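Local atomic coordinates of IclR family transcriptional regulator (Brucella abortus, PDB entry 5WHM), a protein that probably binds DNA through a helix-turn-helix domain and represses transcription as an IclR-type regulator, with a C-terminal domain of the kind that senses small effectors. Residues 151-164 with 206-220. Residues are numbered along the deposited sequence; the frame is centred on the assembly and turned at random.
Sequences LPLAGSSVGRACLA and CLSIGEWHRDVNSVA. With ACY (acetic acid), chain J.
With CG anti to its carbonyl carbon (chi1 -73°) and the chain extended from CG to NE, Arg160 reaches along strand 206-209 to Glu211, whose own side chain runs out beyond CG to meet it. The guanidinium grips the carboxylate end-on, NH1 to OE1 at 3.0 Å and NH2 to OE2 at 2.9 Å. Both oxygens lie near the guanidinium plane, yet the nitrogens stand above the carboxylate, the two planes being 69° apart. Arg160 NH1 also donates to Leu207 O at 2.8 Å, and NE to Ala154 O, so all three guanidinium nitrogens are engaged and its rotation is fixed. Glu211 OE1 takes a second bond, from Ile209 N on its anti lone pair, which ties the carboxylate to the end of strand 206-209.

Beside this pair, Ser208 OG gives a 2.7 Å bond to Gly155 O, arriving in the carbonyl plane, just ahead of the helix that Ser156 N-caps through Gly159 N. Near the end of strand 150-152, Pro152 CG packs 3.8 Å from Trp212 CD1; the modelled Leu151 CD2 lies over one face of the same ring, too close to be trusted in detail. Further along the helix, Ala161 CB rests 3.9 Å from Ala220 CB.

The first helical turn receives an acetic acid molecule, probably from the crystallisation liquor. Ser157 N donates to its OXT at 2.8 Å. Ser157 OG and Val158 N both donate to its atom O, and Asn234 ND2 adds a further bond. A carboxyl group held by the first amides of the helix, between helix 157-165 and the antiparallel sheet, is consistent with the small-molecule pocket of the GAF-like effector-binding domain of IclR regulators.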
ATOM      1  N   LEU C 151       1.406   3.539 -14.175  1.00 31.64           N
ATOM      2  CA  LEU C 151       1.590   4.082 -15.514  1.00 39.41           C
ATOM      3  C   LEU C 151       0.444   3.613 -16.391  1.00 42.32           C
ATOM      4  O   LEU C 151       0.007   2.466 -16.270  1.00 37.11           O
ATOM      5  CB  LEU C 151       2.910   3.615 -16.148  1.00 38.23           C
ATOM      6  CG  LEU C 151       4.180   4.222 -15.552  1.00 46.03           C
ATOM      7  CD1 LEU C 151       5.362   3.290 -15.651  1.00 47.39           C
ATOM      8  CD2 LEU C 151       4.495   5.450 -16.324  1.00 50.53           C
ATOM      9  N   PRO C 152      -0.020   4.452 -17.319  1.00 45.24           N
ATOM     10  CA  PRO C 152      -1.037   3.995 -18.275  1.00 46.25           C
ATOM     11  C   PRO C 152      -0.504   2.865 -19.147  1.00 44.69           C
ATOM     12  O   PRO C 152       0.691   2.776 -19.440  1.00 45.27           O
ATOM     13  CB  PRO C 152      -1.344   5.251 -19.108  1.00 47.41           C
ATOM     14  CG  PRO C 152      -0.066   6.077 -19.012  1.00 50.22           C
ATOM     15  CD  PRO C 152       0.427   5.830 -17.592  1.00 47.14           C
ATOM     16  N   LEU C 153      -1.430   2.026 -19.602  1.00 44.17           N
ATOM     17  CA  LEU C 153      -1.085   0.824 -20.351  1.00 46.73           C
ATOM     18  C   LEU C 153      -0.495   1.152 -21.724  1.00 49.27           C
ATOM     19  O   LEU C 153       0.573   0.650 -22.087  1.00 48.79           O
ATOM     20  CB  LEU C 153      -2.338  -0.045 -20.493  1.00 49.38           C
ATOM     21  CG  LEU C 153      -2.258  -1.555 -20.302  1.00 48.12           C
ATOM     22  CD1 LEU C 153      -1.537  -1.846 -19.028  1.00 44.75           C
ATOM     23  CD2 LEU C 153      -3.663  -2.190 -20.307  1.00 48.57           C
ATOM     24  N   ALA C 154      -1.175   1.986 -22.511  1.00 50.97           N
ATOM     25  CA  ALA C 154      -0.937   1.985 -23.950  1.00 55.09           C
ATOM     26  C   ALA C 154       0.331   2.721 -24.387  1.00 55.20           C
ATOM     27  O   ALA C 154       0.874   2.402 -25.456  1.00 57.51           O
ATOM     28  CB  ALA C 154      -2.149   2.572 -24.677  1.00 58.14           C
ATOM     29  N   GLY C 155       0.814   3.689 -23.612  1.00 50.15           N
ATOM     30  CA  GLY C 155       1.928   4.504 -24.067  1.00 48.68           C
ATOM     31  C   GLY C 155       3.244   4.234 -23.359  1.00 46.74           C
ATOM     32  O   GLY C 155       4.284   4.772 -23.761  1.00 50.95           O
ATOM     33  N   SER C 156       3.214   3.413 -22.309  1.00 40.88           N
ATOM     34  CA  SER C 156       4.409   3.086 -21.547  1.00 40.01           C
ATOM     35  C   SER C 156       5.058   1.818 -22.079  1.00 40.77           C
ATOM     36  O   SER C 156       4.385   0.905 -22.546  1.00 39.97           O
ATOM     37  CB  SER C 156       4.098   2.893 -20.057  1.00 36.75           C
ATOM     38  OG  SER C 156       3.177   1.825 -19.849  1.00 37.19           O
ATOM     39  N   SER C 157       6.381   1.738 -21.937  1.00 36.51           N
ATOM     40  CA  SER C 157       7.041   0.497 -22.307  1.00 36.67           C
ATOM     41  C   SER C 157       6.514  -0.679 -21.477  1.00 34.92           C
ATOM     42  O   SER C 157       6.308  -1.782 -22.011  1.00 34.87           O
ATOM     43  CB  SER C 157       8.563   0.661 -22.193  1.00 34.41           C
ATOM     44  OG  SER C 157       9.051   0.408 -20.891  1.00 33.96           O
ATOM     45  N   VAL C 158       6.262  -0.463 -20.178  1.00 30.49           N
ATOM     46  CA  VAL C 158       5.809  -1.575 -19.345  1.00 32.66           C
ATOM     47  C   VAL C 158       4.432  -2.057 -19.789  1.00 33.54           C
ATOM     48  O   VAL C 158       4.187  -3.267 -19.848  1.00 31.76           O
ATOM     49  CB  VAL C 158       5.815  -1.206 -17.849  1.00 35.81           C
ATOM     50  CG1 VAL C 158       7.213  -1.347 -17.295  1.00 39.69           C
ATOM     51  CG2 VAL C 158       5.258   0.205 -17.600  1.00 36.89           C
ATOM     52  N   GLY C 159       3.521  -1.129 -20.108  1.00 34.37           N
ATOM     53  CA  GLY C 159       2.188  -1.528 -20.562  1.00 35.51           C
ATOM     54  C   GLY C 159       2.206  -2.265 -21.888  1.00 37.52           C
ATOM     55  O   GLY C 159       1.441  -3.214 -22.098  1.00 35.66           O
ATOM     56  N   ARG C 160       3.061  -1.818 -22.816  1.00 34.16           N
ATOM     57  CA  ARG C 160       3.163  -2.447 -24.126  1.00 37.85           C
ATOM     58  C   ARG C 160       3.678  -3.875 -24.014  1.00 40.76           C
ATOM     59  O   ARG C 160       3.145  -4.796 -24.647  1.00 33.70           O
ATOM     60  CB  ARG C 160       4.084  -1.610 -25.022  1.00 37.41           C
ATOM     61  CG  ARG C 160       3.417  -0.311 -25.471  1.00 41.06           C
ATOM     62  CD  ARG C 160       4.387   0.737 -25.945  1.00 40.81           C
ATOM     63  NE  ARG C 160       3.689   1.856 -26.567  1.00 43.92           N
ATOM     64  CZ  ARG C 160       4.291   2.846 -27.220  1.00 44.53           C
ATOM     65  NH1 ARG C 160       5.620   2.863 -27.334  1.00 40.90           N
ATOM     66  NH2 ARG C 160       3.563   3.813 -27.758  1.00 45.37           N
ATOM     67  N   ALA C 161       4.723  -4.075 -23.215  1.00 30.83           N
ATOM     68  CA  ALA C 161       5.257  -5.415 -23.026  1.00 35.73           C
ATOM     69  C   ALA C 161       4.220  -6.309 -22.369  1.00 33.01           C
ATOM     70  O   ALA C 161       4.122  -7.495 -22.690  1.00 32.32           O
ATOM     71  CB  ALA C 161       6.524  -5.358 -22.157  1.00 34.21           C
ATOM     72  N   CYS C 162       3.444  -5.751 -21.435  1.00 31.80           N
ATOM     73  CA  CYS C 162       2.382  -6.532 -20.805  1.00 33.77           C
ATOM     74  C   CYS C 162       1.361  -6.957 -21.849  1.00 43.07           C
ATOM     75  O   CYS C 162       0.969  -8.129 -21.909  1.00 35.95           O
ATOM     76  CB  CYS C 162       1.718  -5.715 -19.708  1.00 32.77           C
ATOM     77  SG  CYS C 162       0.438  -6.649 -18.783  1.00 42.42           S
ATOM     78  N   LEU C 163       0.944  -6.012 -22.707  1.00 34.98           N
ATOM     79  CA  LEU C 163      -0.038  -6.343 -23.740  1.00 38.92           C
ATOM     80  C   LEU C 163       0.508  -7.367 -24.716  1.00 40.73           C
ATOM     81  O   LEU C 163      -0.249  -8.216 -25.204  1.00 42.08           O
ATOM     82  CB  LEU C 163      -0.475  -5.088 -24.488  1.00 37.91           C
ATOM     83  CG  LEU C 163      -1.458  -4.192 -23.730  1.00 42.91           C
ATOM     84  CD1 LEU C 163      -1.534  -2.803 -24.368  1.00 45.22           C
ATOM     85  CD2 LEU C 163      -2.861  -4.825 -23.614  1.00 43.91           C
ATOM     86  N   ALA C 164       1.818  -7.318 -24.996  1.00 39.68           N
ATOM     87  CA  ALA C 164       2.408  -8.197 -26.000  1.00 41.62           C
ATOM     88  C   ALA C 164       2.523  -9.631 -25.506  1.00 41.90           C
ATOM     89  O   ALA C 164       2.523 -10.553 -26.323  1.00 44.33           O
ATOM     90  CB  ALA C 164       3.795  -7.686 -26.405  1.00 39.34           C
ATOM     91  N   CYS C 206       9.785  -4.203 -25.745  1.00 30.40           N
ATOM     92  CA  CYS C 206       8.964  -3.078 -26.178  1.00 33.70           C
ATOM     93  C   CYS C 206       9.635  -1.782 -25.754  1.00 36.59           C
ATOM     94  O   CYS C 206      10.147  -1.687 -24.642  1.00 33.63           O
ATOM     95  CB  CYS C 206       7.540  -3.126 -25.559  1.00 33.07           C
ATOM     96  SG  CYS C 206       6.499  -4.404 -26.312  1.00 37.31           S
ATOM     97  N   LEU C 207       9.581  -0.773 -26.617  1.00 36.53           N
ATOM     98  CA  LEU C 207      10.081   0.561 -26.313  1.00 33.73           C
ATOM     99  C   LEU C 207       8.940   1.537 -26.065  1.00 35.73           C
ATOM    100  O   LEU C 207       7.815   1.376 -26.561  1.00 35.40           O
ATOM    101  CB  LEU C 207      10.922   1.121 -27.471  1.00 36.33           C
ATOM    102  CG  LEU C 207      12.079   0.266 -27.970  1.00 38.05           C
ATOM    103  CD1 LEU C 207      12.705   0.776 -29.303  1.00 37.21           C
ATOM    104  CD2 LEU C 207      13.115   0.243 -26.864  1.00 38.34           C
ATOM    105  N   SER C 208       9.268   2.594 -25.325  1.00 36.87           N
ATOM    106  CA  SER C 208       8.480   3.826 -25.333  1.00 37.99           C
ATOM    107  C   SER C 208       9.469   4.977 -25.449  1.00 40.60           C
ATOM    108  O   SER C 208      10.043   5.404 -24.445  1.00 39.03           O
ATOM    109  CB  SER C 208       7.621   3.974 -24.087  1.00 38.64           C
ATOM    110  OG  SER C 208       6.913   5.202 -24.178  1.00 43.25           O
ATOM    111  N   ILE C 209       9.692   5.453 -26.673  1.00 39.42           N
ATOM    112  CA  ILE C 209      10.610   6.568 -26.927  1.00 42.73           C
ATOM    113  C   ILE C 209       9.792   7.855 -26.831  1.00 45.14           C
ATOM    114  O   ILE C 209       9.246   8.357 -27.826  1.00 46.30           O
ATOM    115  CB  ILE C 209      11.311   6.433 -28.277  1.00 42.74           C
ATOM    116  CG1 ILE C 209      12.031   5.087 -28.371  1.00 39.47           C
ATOM    117  CG2 ILE C 209      12.273   7.601 -28.501  1.00 44.87           C
ATOM    118  CD1 ILE C 209      13.000   4.846 -27.227  1.00 40.39           C
ATOM    119  N   GLY C 210       9.719   8.401 -25.616  1.00 48.24           N
ATOM    120  CA  GLY C 210       8.973   9.624 -25.353  1.00 50.54           C
ATOM    121  C   GLY C 210       7.473   9.517 -25.542  1.00 49.48           C
ATOM    122  O   GLY C 210       6.806  10.542 -25.722  1.00 52.43           O
ATOM    123  N   GLU C 211       6.917   8.311 -25.505  1.00 47.06           N
ATOM    124  CA  GLU C 211       5.499   8.125 -25.786  1.00 50.01           C
ATOM    125  C   GLU C 211       4.657   8.011 -24.516  1.00 51.82           C
ATOM    126  O   GLU C 211       3.433   7.850 -24.601  1.00 52.80           O
ATOM    127  CB  GLU C 211       5.310   6.899 -26.681  1.00 49.31           C
ATOM    128  CG  GLU C 211       5.959   7.080 -28.053  1.00 56.10           C
ATOM    129  CD  GLU C 211       6.135   5.769 -28.802  1.00 57.27           C
ATOM    130  OE1 GLU C 211       7.194   5.091 -28.627  1.00 56.79           O
ATOM    131  OE2 GLU C 211       5.200   5.427 -29.549  1.00 57.22           O
ATOM    132  N   TRP C 212       5.282   8.094 -23.347  1.00 50.15           N
ATOM    133  CA  TRP C 212       4.568   8.311 -22.102  1.00 50.46           C
ATOM    134  C   TRP C 212       4.779   9.739 -21.616  1.00 52.99           C
ATOM    135  O   TRP C 212       3.815  10.502 -21.521  1.00 53.86           O
ATOM    136  CB  TRP C 212       5.001   7.298 -21.035  1.00 49.27           C
ATOM    137  CG  TRP C 212       4.541   7.719 -19.647  1.00 48.67           C
ATOM    138  CD1 TRP C 212       3.253   7.888 -19.216  1.00 47.50           C
ATOM    139  CD2 TRP C 212       5.380   8.059 -18.544  1.00 48.09           C
ATOM    140  NE1 TRP C 212       3.242   8.297 -17.906  1.00 49.83           N
ATOM    141  CE2 TRP C 212       4.536   8.420 -17.472  1.00 52.13           C
ATOM    142  CE3 TRP C 212       6.769   8.089 -18.356  1.00 46.79           C
ATOM    143  CZ2 TRP C 212       5.035   8.793 -16.227  1.00 53.66           C
ATOM    144  CZ3 TRP C 212       7.260   8.460 -17.124  1.00 52.18           C
ATOM    145  CH2 TRP C 212       6.397   8.808 -16.072  1.00 52.97           C
ATOM    146  N   HIS C 213       6.026  10.122 -21.332  1.00 56.36           N
ATOM    147  CA  HIS C 213       6.433  11.505 -21.104  1.00 59.93           C
ATOM    148  C   HIS C 213       7.476  11.877 -22.148  1.00 61.48           C
ATOM    149  O   HIS C 213       8.356  11.071 -22.465  1.00 55.65           O
ATOM    150  CB  HIS C 213       7.019  11.706 -19.705  1.00 65.90           C
ATOM    151  CG  HIS C 213       5.994  11.900 -18.629  1.00 73.50           C
ATOM    152  ND1 HIS C 213       6.333  12.048 -17.299  1.00 76.19           N
ATOM    153  CD2 HIS C 213       4.641  11.970 -18.682  1.00 76.72           C
ATOM    154  CE1 HIS C 213       5.233  12.199 -16.579  1.00 76.65           C
ATOM    155  NE2 HIS C 213       4.194  12.157 -17.395  1.00 77.03           N
ATOM    156  N   ARG C 214       7.394  13.118 -22.647  1.00 71.72           N
ATOM    157  CA  ARG C 214       8.128  13.517 -23.850  1.00 78.75           C
ATOM    158  C   ARG C 214       9.629  13.265 -23.736  1.00 73.32           C
ATOM    159  O   ARG C 214      10.261  12.831 -24.706  1.00 73.35           O
ATOM    160  CB  ARG C 214       7.861  14.994 -24.161  1.00 90.03           C
ATOM    161  CG  ARG C 214       6.520  15.283 -24.848  1.00 99.26           C
ATOM    162  CD  ARG C 214       6.279  16.792 -24.963  1.00108.53           C
ATOM    163  NE  ARG C 214       5.103  17.150 -25.760  1.00114.37           N
ATOM    164  CZ  ARG C 214       3.866  17.253 -25.276  1.00115.98           C
ATOM    165  NH1 ARG C 214       3.629  17.009 -23.997  1.00114.30           N
ATOM    166  NH2 ARG C 214       2.862  17.594 -26.076  1.00118.87           N
ATOM    167  N   ASP C 215      10.223  13.528 -22.568  1.00 68.46           N
ATOM    168  CA  ASP C 215      11.672  13.432 -22.404  1.00 68.43           C
ATOM    169  C   ASP C 215      12.113  12.192 -21.629  1.00 56.40           C
ATOM    170  O   ASP C 215      13.212  12.179 -21.067  1.00 53.58           O
ATOM    171  CB  ASP C 215      12.215  14.686 -21.724  1.00 78.67           C
ATOM    172  CG  ASP C 215      11.907  15.945 -22.503  1.00 88.81           C
ATOM    173  OD1 ASP C 215      12.430  16.113 -23.628  1.00 92.64           O
ATOM    174  OD2 ASP C 215      11.116  16.757 -21.991  1.00 92.40           O
ATOM    175  N   VAL C 216      11.293  11.148 -21.602  1.00 51.25           N
ATOM    176  CA  VAL C 216      11.641   9.874 -20.987  1.00 44.80           C
ATOM    177  C   VAL C 216      11.635   8.804 -22.078  1.00 42.76           C
ATOM    178  O   VAL C 216      10.699   8.733 -22.880  1.00 42.27           O
ATOM    179  CB  VAL C 216      10.665   9.523 -19.846  1.00 42.70           C
ATOM    180  CG1 VAL C 216      10.878   8.100 -19.355  1.00 37.88           C
ATOM    181  CG2 VAL C 216      10.832  10.518 -18.669  1.00 46.41           C
ATOM    182  N   ASN C 217      12.692   7.994 -22.128  1.00 41.39           N
ATOM    183  CA  ASN C 217      12.734   6.812 -22.981  1.00 40.90           C
ATOM    184  C   ASN C 217      12.909   5.579 -22.107  1.00 40.44           C
ATOM    185  O   ASN C 217      13.559   5.636 -21.061  1.00 39.78           O
ATOM    186  CB  ASN C 217      13.875   6.846 -23.973  1.00 39.83           C
ATOM    187  CG  ASN C 217      13.780   7.996 -24.938  1.00 44.93           C
ATOM    188  OD1 ASN C 217      12.727   8.603 -25.110  1.00 44.16           O
ATOM    189  ND2 ASN C 217      14.888   8.288 -25.600  1.00 46.22           N
ATOM    190  N   SER C 218      12.375   4.453 -22.573  1.00 35.06           N
ATOM    191  CA  SER C 218      12.397   3.264 -21.746  1.00 30.09           C
ATOM    192  C   SER C 218      12.161   2.034 -22.609  1.00 34.93           C
ATOM    193  O   SER C 218      11.611   2.123 -23.720  1.00 35.48           O
ATOM    194  CB  SER C 218      11.327   3.400 -20.638  1.00 43.27           C
ATOM    195  OG  SER C 218      10.944   2.145 -20.132  1.00 47.50           O
ATOM    196  N   VAL C 219      12.645   0.898 -22.118  1.00 31.81           N
ATOM    197  CA  VAL C 219      12.497  -0.384 -22.808  1.00 29.13           C
ATOM    198  C   VAL C 219      11.990  -1.361 -21.764  1.00 32.29           C
ATOM    199  O   VAL C 219      12.357  -1.256 -20.595  1.00 28.46           O
ATOM    200  CB  VAL C 219      13.831  -0.876 -23.420  1.00 34.79           C
ATOM    201  CG1 VAL C 219      14.917  -1.002 -22.349  1.00 31.71           C
ATOM    202  CG2 VAL C 219      13.670  -2.205 -24.186  1.00 33.99           C
ATOM    203  N   ALA C 220      11.145  -2.307 -22.171  1.00 31.99           N
ATOM    204  CA  ALA C 220      10.559  -3.231 -21.197  1.00 29.57           C
ATOM    205  C   ALA C 220      10.504  -4.634 -21.775  1.00 32.65           C
ATOM    206  O   ALA C 220      10.408  -4.823 -23.002  1.00 32.54           O
ATOM    207  CB  ALA C 220       9.137  -2.799 -20.763  1.00 27.37           C
TER
HETATM  208  C   ACY J 302       7.885   3.319 -19.417  1.00 38.54           C
HETATM  209  O   ACY J 302       7.870   2.080 -19.196  1.00 40.29           O
HETATM  210  OXT ACY J 302       7.616   3.845 -20.532  1.00 36.10           O
HETATM  211  CH3 ACY J 302       8.241   4.232 -18.276  1.00 35.90           C